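Local coordinates for protein NDP-N-acetyl-D-galactosaminuronic acid dehydrogenase (Methanosarcina mazei Go1, PDB 3G79) that probably oxidises UDP-N-acetyl-D-mannosamine to UDP-N-acetyl-D-mannosaminuronate with two molecules of NAD, as a member of the UDP-glucose/GDP-mannose dehydrogenase family, at residues Met5-Lys13 with Lys169-Ala177; Trp361-Ala370 with Tyr395-Ile404. All coordinates share one frame; numbering follows the deposited sequence.

Interaction 1 (Met5-Lys13 with Lys169-Ala177); sequences MSKLEKLLK and KAGEDFALA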
loop_
_atom_site.group_PDB
_atom_site.type_symbol
_atom_site.label_atom_id
_atom_site.label_comp_id
_atom_site.label_asym_id
_atom_site.label_seq_id
_atom_site.Cartn_x
_atom_site.Cartn_y
_atom_site.Cartn_z
ATOM N N MET A 5 -15.130 4.139 -41.071
ATOM C CA MET A 5 -14.235 5.093 -40.393
ATOM C C MET A 5 -14.992 6.304 -39.865
ATOM O O MET A 5 -15.892 6.827 -40.526
ATOM C CB MET A 5 -13.179 5.626 -41.352
ATOM C CG MET A 5 -12.052 4.699 -41.689
ATOM S SD MET A 5 -10.923 5.600 -42.780
ATOM C CE MET A 5 -9.861 6.390 -41.589
ATOM N N SER A 6 -14.607 6.781 -38.691
ATOM C CA SER A 6 -15.220 8.005 -38.179
ATOM C C SER A 6 -14.705 9.220 -38.944
ATOM O O SER A 6 -13.687 9.164 -39.614
ATOM C CB SER A 6 -14.961 8.169 -36.683
ATOM O OG SER A 6 -13.833 8.999 -36.484
ATOM N N LYS A 7 -15.425 10.318 -38.828
ATOM C CA LYS A 7 -14.976 11.596 -39.360
ATOM C C LYS A 7 -13.542 11.945 -38.956
ATOM O O LYS A 7 -12.716 12.205 -39.817
ATOM C CB LYS A 7 -15.945 12.707 -38.942
ATOM C CG LYS A 7 -15.676 14.040 -39.589
ATOM C CD LYS A 7 -16.653 15.031 -39.063
ATOM C CE LYS A 7 -16.372 16.402 -39.633
ATOM N NZ LYS A 7 -17.311 17.397 -39.035
ATOM N N LEU A 8 -13.250 11.953 -37.657
ATOM C CA LEU A 8 -11.892 12.263 -37.156
ATOM C C LEU A 8 -10.804 11.325 -37.721
ATOM O O LEU A 8 -9.761 11.793 -38.224
ATOM C CB LEU A 8 -11.859 12.283 -35.623
ATOM C CG LEU A 8 -10.496 12.499 -34.950
ATOM C CD1 LEU A 8 -9.824 13.794 -35.440
ATOM C CD2 LEU A 8 -10.620 12.499 -33.423
ATOM N N GLU A 9 -11.069 10.017 -37.646
ATOM C CA GLU A 9 -10.202 8.983 -38.194
ATOM C C GLU A 9 -9.788 9.284 -39.640
ATOM O O GLU A 9 -8.619 9.084 -39.999
ATOM C CB GLU A 9 -10.878 7.607 -38.096
ATOM C CG GLU A 9 -11.016 7.039 -36.676
ATOM C CD GLU A 9 -12.076 5.913 -36.556
ATOM O OE1 GLU A 9 -12.860 5.693 -37.516
ATOM O OE2 GLU A 9 -12.116 5.246 -35.486
ATOM N N LYS A 10 -10.755 9.746 -40.444
ATOM C CA LYS A 10 -10.562 10.079 -41.876
ATOM C C LYS A 10 -9.635 11.288 -42.052
ATOM O O LYS A 10 -8.654 11.228 -42.816
ATOM C CB LYS A 10 -11.884 10.414 -42.575
ATOM C CG LYS A 10 -12.877 9.293 -42.770
ATOM C CD LYS A 10 -14.245 9.886 -43.164
ATOM C CE LYS A 10 -15.183 8.855 -43.820
ATOM N NZ LYS A 10 -15.298 7.589 -43.041
ATOM N N LEU A 11 -9.965 12.374 -41.342
ATOM C CA LEU A 11 -9.152 13.571 -41.328
ATOM C C LEU A 11 -7.753 13.232 -40.937
ATOM O O LEU A 11 -6.825 13.737 -41.517
ATOM C CB LEU A 11 -9.672 14.548 -40.295
ATOM C CG LEU A 11 -10.920 15.297 -40.657
ATOM C CD1 LEU A 11 -11.505 15.900 -39.414
ATOM C CD2 LEU A 11 -10.449 16.344 -41.636
ATOM N N LEU A 12 -7.619 12.398 -39.914
ATOM C CA LEU A 12 -6.325 11.955 -39.464
ATOM C C LEU A 12 -5.599 11.122 -40.523
ATOM O O LEU A 12 -4.447 11.408 -40.815
ATOM C CB LEU A 12 -6.430 11.228 -38.121
ATOM C CG LEU A 12 -6.134 11.878 -36.759
ATOM C CD1 LEU A 12 -6.046 13.400 -36.762
ATOM C CD2 LEU A 12 -7.176 11.382 -35.758
ATOM N N LYS A 13 -6.251 10.141 -41.138
ATOM C CA LYS A 13 -5.523 9.337 -42.137
ATOM C C LYS A 13 -5.158 10.222 -43.321
ATOM O O LYS A 13 -4.084 10.077 -43.883
ATOM C CB LYS A 13 -6.266 8.052 -42.580
ATOM C CG LYS A 13 -5.999 6.770 -41.673
ATOM C CD LYS A 13 -4.487 6.261 -41.534
ATOM C CE LYS A 13 -4.363 5.022 -40.592
ATOM N NZ LYS A 13 -3.170 4.983 -39.646
ATOM N N LYS A 169 -15.359 20.740 -33.395
ATOM C CA LYS A 169 -15.724 19.787 -32.353
ATOM C C LYS A 169 -14.601 18.824 -32.034
ATOM O O LYS A 169 -14.000 18.241 -32.929
ATOM C CB LYS A 169 -16.977 18.992 -32.738
ATOM C CG LYS A 169 -18.218 19.838 -32.904
ATOM C CD LYS A 169 -18.865 20.071 -31.575
ATOM C CE LYS A 169 -20.034 21.051 -31.679
ATOM N NZ LYS A 169 -20.612 21.336 -30.313
ATOM N N ALA A 170 -14.342 18.649 -30.747
ATOM C CA ALA A 170 -13.354 17.702 -30.300
ATOM C C ALA A 170 -13.843 16.268 -30.547
ATOM O O ALA A 170 -14.930 15.893 -30.167
ATOM C CB ALA A 170 -13.058 17.930 -28.827
ATOM N N GLY A 171 -13.021 15.465 -31.204
ATOM C CA GLY A 171 -13.315 14.045 -31.328
ATOM C C GLY A 171 -14.064 13.840 -32.604
ATOM O O GLY A 171 -14.501 12.732 -32.919
ATOM N N GLU A 172 -14.262 14.928 -33.332
ATOM C CA GLU A 172 -14.799 14.821 -34.666
ATOM C C GLU A 172 -13.858 15.593 -35.553
ATOM O O GLU A 172 -13.238 15.011 -36.423
ATOM C CB GLU A 172 -16.212 15.389 -34.759
ATOM C CG GLU A 172 -17.173 14.946 -33.692
ATOM C CD GLU A 172 -18.448 15.752 -33.739
ATOM O OE1 GLU A 172 -18.831 16.163 -34.863
ATOM O OE2 GLU A 172 -19.070 15.989 -32.665
ATOM N N ASP A 173 -13.728 16.901 -35.316
ATOM C CA ASP A 173 -12.883 17.755 -36.161
ATOM C C ASP A 173 -11.408 17.721 -35.805
ATOM O O ASP A 173 -10.568 17.829 -36.669
ATOM C CB ASP A 173 -13.394 19.202 -36.154
ATOM C CG ASP A 173 -14.791 19.324 -36.723
ATOM O OD1 ASP A 173 -15.683 19.887 -36.048
ATOM O OD2 ASP A 173 -15.002 18.840 -37.850
ATOM N N PHE A 174 -11.093 17.611 -34.520
ATOM C CA PHE A 174 -9.713 17.598 -34.078
ATOM C C PHE A 174 -9.566 16.594 -32.939
ATOM O O PHE A 174 -10.579 16.143 -32.358
ATOM C CB PHE A 174 -9.252 19.014 -33.701
ATOM C CG PHE A 174 -9.983 19.598 -32.523
ATOM C CD1 PHE A 174 -9.537 19.360 -31.222
ATOM C CD2 PHE A 174 -11.106 20.407 -32.711
ATOM C CE1 PHE A 174 -10.184 19.898 -30.115
ATOM C CE2 PHE A 174 -11.781 20.958 -31.601
ATOM C CZ PHE A 174 -11.308 20.695 -30.291
ATOM N N ALA A 175 -8.317 16.215 -32.662
ATOM C CA ALA A 175 -7.981 15.196 -31.677
ATOM C C ALA A 175 -7.471 15.867 -30.390
ATOM O O ALA A 175 -6.748 16.877 -30.449
ATOM C CB ALA A 175 -6.921 14.277 -32.264
ATOM N N LEU A 176 -7.822 15.301 -29.231
ATOM C CA LEU A 176 -7.506 15.910 -27.950
ATOM C C LEU A 176 -6.995 14.867 -26.983
ATOM O O LEU A 176 -7.658 13.861 -26.756
ATOM C CB LEU A 176 -8.756 16.514 -27.342
ATOM C CG LEU A 176 -8.800 17.812 -26.546
ATOM C CD1 LEU A 176 -10.059 17.877 -25.665
ATOM C CD2 LEU A 176 -7.589 18.235 -25.788
ATOM N N ALA A 177 -5.866 15.150 -26.347
ATOM C CA ALA A 177 -5.258 14.182 -25.448
ATOM C C ALA A 177 -4.760 14.853 -24.186
ATOM O O ALA A 177 -4.764 16.078 -24.109
ATOM C CB ALA A 177 -4.127 13.475 -26.132
#

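Interaction 2 (Trp361-Ala370 with Tyr395-Ile404); sequences WAFIKDSDDA and YVVNYPGVEI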
loop_
_atom_site.group_PDB
_atom_site.type_symbol
_atom_site.label_atom_id
_atom_site.label_comp_id
_atom_site.label_asym_id
_atom_site.label_seq_id
_atom_site.Cartn_x
_atom_site.Cartn_y
_atom_site.Cartn_z
ATOM N N TRP A 361 12.760 22.685 9.356
ATOM C CA TRP A 361 11.621 23.393 8.807
ATOM C C TRP A 361 11.208 22.835 7.438
ATOM O O TRP A 361 10.018 22.693 7.179
ATOM C CB TRP A 361 11.935 24.878 8.714
ATOM C CG TRP A 361 10.792 25.702 8.245
ATOM C CD1 TRP A 361 10.636 26.224 7.019
ATOM C CD2 TRP A 361 9.647 26.112 9.008
ATOM N NE1 TRP A 361 9.482 26.957 6.957
ATOM C CE2 TRP A 361 8.855 26.904 8.170
ATOM C CE3 TRP A 361 9.238 25.910 10.325
ATOM C CZ2 TRP A 361 7.658 27.469 8.588
ATOM C CZ3 TRP A 361 8.066 26.477 10.742
ATOM C CH2 TRP A 361 7.287 27.254 9.883
ATOM N N ALA A 362 12.160 22.527 6.548
ATOM C CA ALA A 362 11.814 21.722 5.367
ATOM C C ALA A 362 11.331 20.347 5.825
ATOM O O ALA A 362 11.483 20.014 6.986
ATOM C CB ALA A 362 12.973 21.584 4.461
ATOM N N PHE A 363 10.745 19.541 4.952
ATOM C CA PHE A 363 10.244 18.227 5.429
ATOM C C PHE A 363 10.910 17.007 4.786
ATOM O O PHE A 363 10.676 15.890 5.245
ATOM C CB PHE A 363 8.708 18.132 5.361
ATOM C CG PHE A 363 8.153 18.474 4.017
ATOM C CD1 PHE A 363 7.890 17.463 3.089
ATOM C CD2 PHE A 363 7.926 19.805 3.665
ATOM C CE1 PHE A 363 7.387 17.776 1.818
ATOM C CE2 PHE A 363 7.447 20.154 2.399
ATOM C CZ PHE A 363 7.166 19.149 1.467
ATOM N N ILE A 364 11.749 17.230 3.762
ATOM C CA ILE A 364 12.604 16.166 3.174
ATOM C C ILE A 364 14.061 16.266 3.607
ATOM O O ILE A 364 14.628 17.347 3.611
ATOM C CB ILE A 364 12.594 16.097 1.593
ATOM C CG1 ILE A 364 11.248 16.505 0.988
ATOM C CG2 ILE A 364 13.000 14.690 1.127
ATOM C CD1 ILE A 364 11.216 17.942 0.617
ATOM N N LYS A 365 14.652 15.113 3.914
ATOM C CA LYS A 365 16.039 14.989 4.333
ATOM C C LYS A 365 16.937 15.830 3.450
ATOM O O LYS A 365 17.249 15.422 2.352
ATOM C CB LYS A 365 16.475 13.519 4.280
ATOM C CG LYS A 365 17.940 13.252 4.630
ATOM C CD LYS A 365 18.201 11.747 4.693
ATOM C CE LYS A 365 19.609 11.390 5.230
ATOM N NZ LYS A 365 19.801 9.889 5.448
ATOM N N ASP A 366 17.301 17.018 3.924
ATOM C CA ASP A 366 18.247 17.936 3.241
ATOM C C ASP A 366 17.703 18.764 2.076
ATOM O O ASP A 366 18.429 19.075 1.141
ATOM C CB ASP A 366 19.543 17.213 2.870
ATOM C CG ASP A 366 20.329 16.792 4.095
ATOM O OD1 ASP A 366 20.884 15.675 4.091
ATOM O OD2 ASP A 366 20.378 17.573 5.080
ATOM N N SER A 367 16.431 19.143 2.154
ATOM C CA SER A 367 15.819 19.915 1.091
ATOM C C SER A 367 15.646 21.357 1.487
ATOM O O SER A 367 15.507 21.653 2.662
ATOM C CB SER A 367 14.453 19.363 0.759
ATOM O OG SER A 367 13.697 20.337 0.052
ATOM N N ASP A 368 15.609 22.238 0.494
ATOM C CA ASP A 368 15.357 23.668 0.705
ATOM C C ASP A 368 13.889 24.106 0.634
ATOM O O ASP A 368 13.604 25.296 0.538
ATOM C CB ASP A 368 16.202 24.516 -0.273
ATOM C CG ASP A 368 15.719 24.455 -1.734
ATOM O OD1 ASP A 368 16.423 25.037 -2.590
ATOM O OD2 ASP A 368 14.670 23.858 -2.050
ATOM N N ASP A 369 12.956 23.167 0.669
ATOM C CA ASP A 369 11.586 23.559 0.429
ATOM C C ASP A 369 10.623 23.212 1.543
ATOM O O ASP A 369 10.630 22.096 2.100
ATOM C CB ASP A 369 11.080 22.996 -0.902
ATOM C CG ASP A 369 10.492 21.615 -0.757
ATOM O OD1 ASP A 369 9.372 21.365 -1.293
ATOM O OD2 ASP A 369 11.163 20.806 -0.071
ATOM N N ALA A 370 9.778 24.185 1.844
ATOM C CA ALA A 370 8.849 24.056 2.941
ATOM C C ALA A 370 7.446 24.408 2.492
ATOM O O ALA A 370 6.717 25.129 3.179
ATOM C CB ALA A 370 9.296 24.920 4.124
ATOM N N TYR A 395 19.017 24.760 5.279
ATOM C CA TYR A 395 18.716 24.970 3.856
ATOM C C TYR A 395 17.677 26.025 3.569
ATOM O O TYR A 395 17.776 26.743 2.582
ATOM C CB TYR A 395 18.249 23.662 3.220
ATOM C CG TYR A 395 19.197 22.549 3.476
ATOM C CD1 TYR A 395 20.356 22.417 2.712
ATOM C CD2 TYR A 395 18.964 21.639 4.511
ATOM C CE1 TYR A 395 21.260 21.395 2.960
ATOM C CE2 TYR A 395 19.863 20.609 4.778
ATOM C CZ TYR A 395 21.003 20.495 3.997
ATOM O OH TYR A 395 21.896 19.480 4.232
ATOM N N VAL A 396 16.661 26.098 4.405
ATOM C CA VAL A 396 15.541 26.959 4.088
ATOM C C VAL A 396 15.866 28.398 4.454
ATOM O O VAL A 396 16.024 28.746 5.624
ATOM C CB VAL A 396 14.220 26.457 4.729
ATOM C CG1 VAL A 396 13.029 27.308 4.284
ATOM C CG2 VAL A 396 13.984 25.026 4.333
ATOM N N VAL A 397 15.994 29.227 3.438
ATOM C CA VAL A 397 16.163 30.638 3.685
ATOM C C VAL A 397 14.911 31.369 3.188
ATOM O O VAL A 397 14.347 31.022 2.139
ATOM C CB VAL A 397 17.505 31.171 3.075
ATOM C CG1 VAL A 397 17.423 31.289 1.553
ATOM C CG2 VAL A 397 17.946 32.487 3.745
ATOM N N ASN A 398 14.453 32.347 3.969
ATOM C CA ASN A 398 13.402 33.274 3.535
ATOM C C ASN A 398 12.030 32.639 3.461
ATOM O O ASN A 398 11.449 32.512 2.379
ATOM C CB ASN A 398 13.747 33.935 2.187
ATOM C CG ASN A 398 14.729 35.079 2.333
ATOM O OD1 ASN A 398 15.665 35.211 1.541
ATOM N ND2 ASN A 398 14.522 35.917 3.349
ATOM N N TYR A 399 11.520 32.224 4.612
ATOM C CA TYR A 399 10.139 31.792 4.675
ATOM C C TYR A 399 9.323 33.039 4.943
ATOM O O TYR A 399 9.778 33.935 5.679
ATOM C CB TYR A 399 9.912 30.742 5.765
ATOM C CG TYR A 399 8.659 29.914 5.592
ATOM C CD1 TYR A 399 8.626 28.838 4.704
ATOM C CD2 TYR A 399 7.506 30.196 6.318
ATOM C CE1 TYR A 399 7.488 28.057 4.559
ATOM C CE2 TYR A 399 6.344 29.425 6.162
ATOM C CZ TYR A 399 6.357 28.363 5.287
ATOM O OH TYR A 399 5.230 27.598 5.138
ATOM N N PRO A 400 8.128 33.120 4.325
ATOM C CA PRO A 400 7.311 34.322 4.527
ATOM C C PRO A 400 6.756 34.441 5.973
ATOM O O PRO A 400 6.118 33.500 6.481
ATOM C CB PRO A 400 6.196 34.173 3.470
ATOM C CG PRO A 400 6.653 33.024 2.551
ATOM C CD PRO A 400 7.500 32.160 3.394
ATOM N N GLY A 401 7.036 35.591 6.603
ATOM C CA GLY A 401 6.560 35.949 7.949
ATOM C C GLY A 401 6.977 35.006 9.070
ATOM O O GLY A 401 6.268 34.891 10.067
ATOM N N VAL A 402 8.124 34.338 8.907
ATOM C CA VAL A 402 8.621 33.305 9.836
ATOM C C VAL A 402 10.159 33.267 9.761
ATOM O O VAL A 402 10.716 33.016 8.698
ATOM C CB VAL A 402 8.002 31.900 9.485
ATOM C CG1 VAL A 402 8.843 30.753 9.988
ATOM C CG2 VAL A 402 6.590 31.769 10.017
ATOM N N GLU A 403 10.842 33.509 10.881
ATOM C CA GLU A 403 12.320 33.587 10.865
ATOM C C GLU A 403 13.059 32.287 11.214
ATOM O O GLU A 403 12.837 31.709 12.266
ATOM C CB GLU A 403 12.860 34.801 11.662
ATOM C CG GLU A 403 12.132 35.170 12.961
ATOM C CD GLU A 403 12.735 36.415 13.668
ATOM O OE1 GLU A 403 12.007 37.070 14.453
ATOM O OE2 GLU A 403 13.929 36.738 13.445
ATOM N N ILE A 404 13.919 31.842 10.294
ATOM C CA ILE A 404 14.605 30.539 10.347
ATOM C C ILE A 404 16.087 30.807 10.480
ATOM O O ILE A 404 16.593 31.765 9.902
ATOM C CB ILE A 404 14.376 29.663 9.026
ATOM C CG1 ILE A 404 12.959 29.075 8.914
ATOM C CG2 ILE A 404 15.309 28.457 8.971
ATOM C CD1 ILE A 404 11.845 30.041 8.678
#

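Interaction 1 (Met5-Lys13 with Lys169-Ala177)
Where the N-terminal helix leans on the loop that enters a strand of the Rossmann-type NAD-binding domain, Leu8 and Lys7 meet residues 171-175. The backbones come closest at Leu8 and Glu172, whose CA atoms lie 4.6 Å apart. Leu8 is the buried residue of the helix here. Its CG stands anti to the backbone N (chi1 176°), which sends the two methyls over the loop backbone: Leu8 CD2 rests 3.7 Å from Gly171 CA, and Leu8 CD1 lies 3.8 Å from Phe174 C. Leu8 CD2 also reaches Ala175 CB at 4.3 Å, where the strand begins. Alongside, Leu11 CD1 touches the carbonyl side of the loop, 3.5 Å from Asp173 O.

At the exposed margin the extended chain of Lys7 carries its ammonium to Asp173, with Lys7 NZ 3.0 Å from Asp173 OD2 in a salt bridge. The ammonium arrives on the syn side of that oxygen, 26° out of the carboxylate plane. Asp173 OD1 meanwhile accepts from Lys169 N through its anti lone pair, at 2.8 Å, which probably restrains the turn of the carboxylate that faces Lys7.

The first turn of the helix is capped by Ser6, whose OG accepts from Glu9 N; together with Glu9 it makes a capping box. Ala205 and Ser206 of helix 204-214 also touch Leu8, so a second helix lines its side chain. The whole is a helix with a capping box at its N-terminus, packed by its leucines against the loop before strand 175-178 of the NAD-binding domain's sheet.

Interaction 2 (Trp361-Ala370 with Tyr395-Ile404)
Residues 361-370 and 395-404 run as two irregular loops, closest at Asp368 and Val396, whose CA atoms are 4.7 Å apart. Type II turns bend each one, Ile364 to Ser367 and Tyr399 to Val402.

Trp361 carries the apolar half. With CG anti to the backbone N (chi1 -176°), its indole drives an edge into one face of the Tyr399 ring: the centroids of the Trp361 five-membered ring and the Tyr399 ring lie 4.4 Å apart and the planes stand at 83°, a T-shaped pair. One indole face takes two CH-pi contacts, Val402 CG1 4.1 Å from the six-membered ring centroid and Ile404 CG1 4.2 Å from the five-membered one. Val396 CG1 meets the indole edge near its plane, while Val396 CG2 packs 3.6 Å from Ala362 CB.

Toward the other end Tyr395 OH donates to Asp366 OD2 at 2.6 Å, arriving from above the carboxylate, 66° out of its plane, and Asp366 O sits over one face of the Tyr395 ring, 3.9 Å above its centre. A leucine in place of Tyr395 would probably leave Asp366 OD2 without this donor and take away the ring face that Asp366 O lies on.

Asp393, just past strand 388-392, accepts from the backbone N of Trp361, Ala362, Tyr395 and Val396, tying both loops together. Glu376 of helix 375-385 bonds Tyr399 OH, Arg379 of that helix touches Trp361, and Val391 of strand 388-392 backs Trp361 and Ile404.

The two contacts sit on opposite sides of the chain's centre, about 49 Å between centres and about 27 Å between nearest atoms, and share no element. Both are partly buried. Interaction 1 is the more peripheral, its centre about 34 Å from the centre of the chain, against about 16 Å for the centre of interaction 2, and joins an N-terminal helix to a loop of the NAD-binding domain. Interaction 2 pairs two loops that follow neighbouring parallel strands in the UDP-binding domain. It also buries more area, 520 Å² against 351 Å². Their chemistry differs accordingly: aliphatic packing on backbone with a salt bridge at the exposed margin in 5-13 with 169-177, aromatic stacking with a tyrosine-carboxylate bond in 361-370 with 395-404.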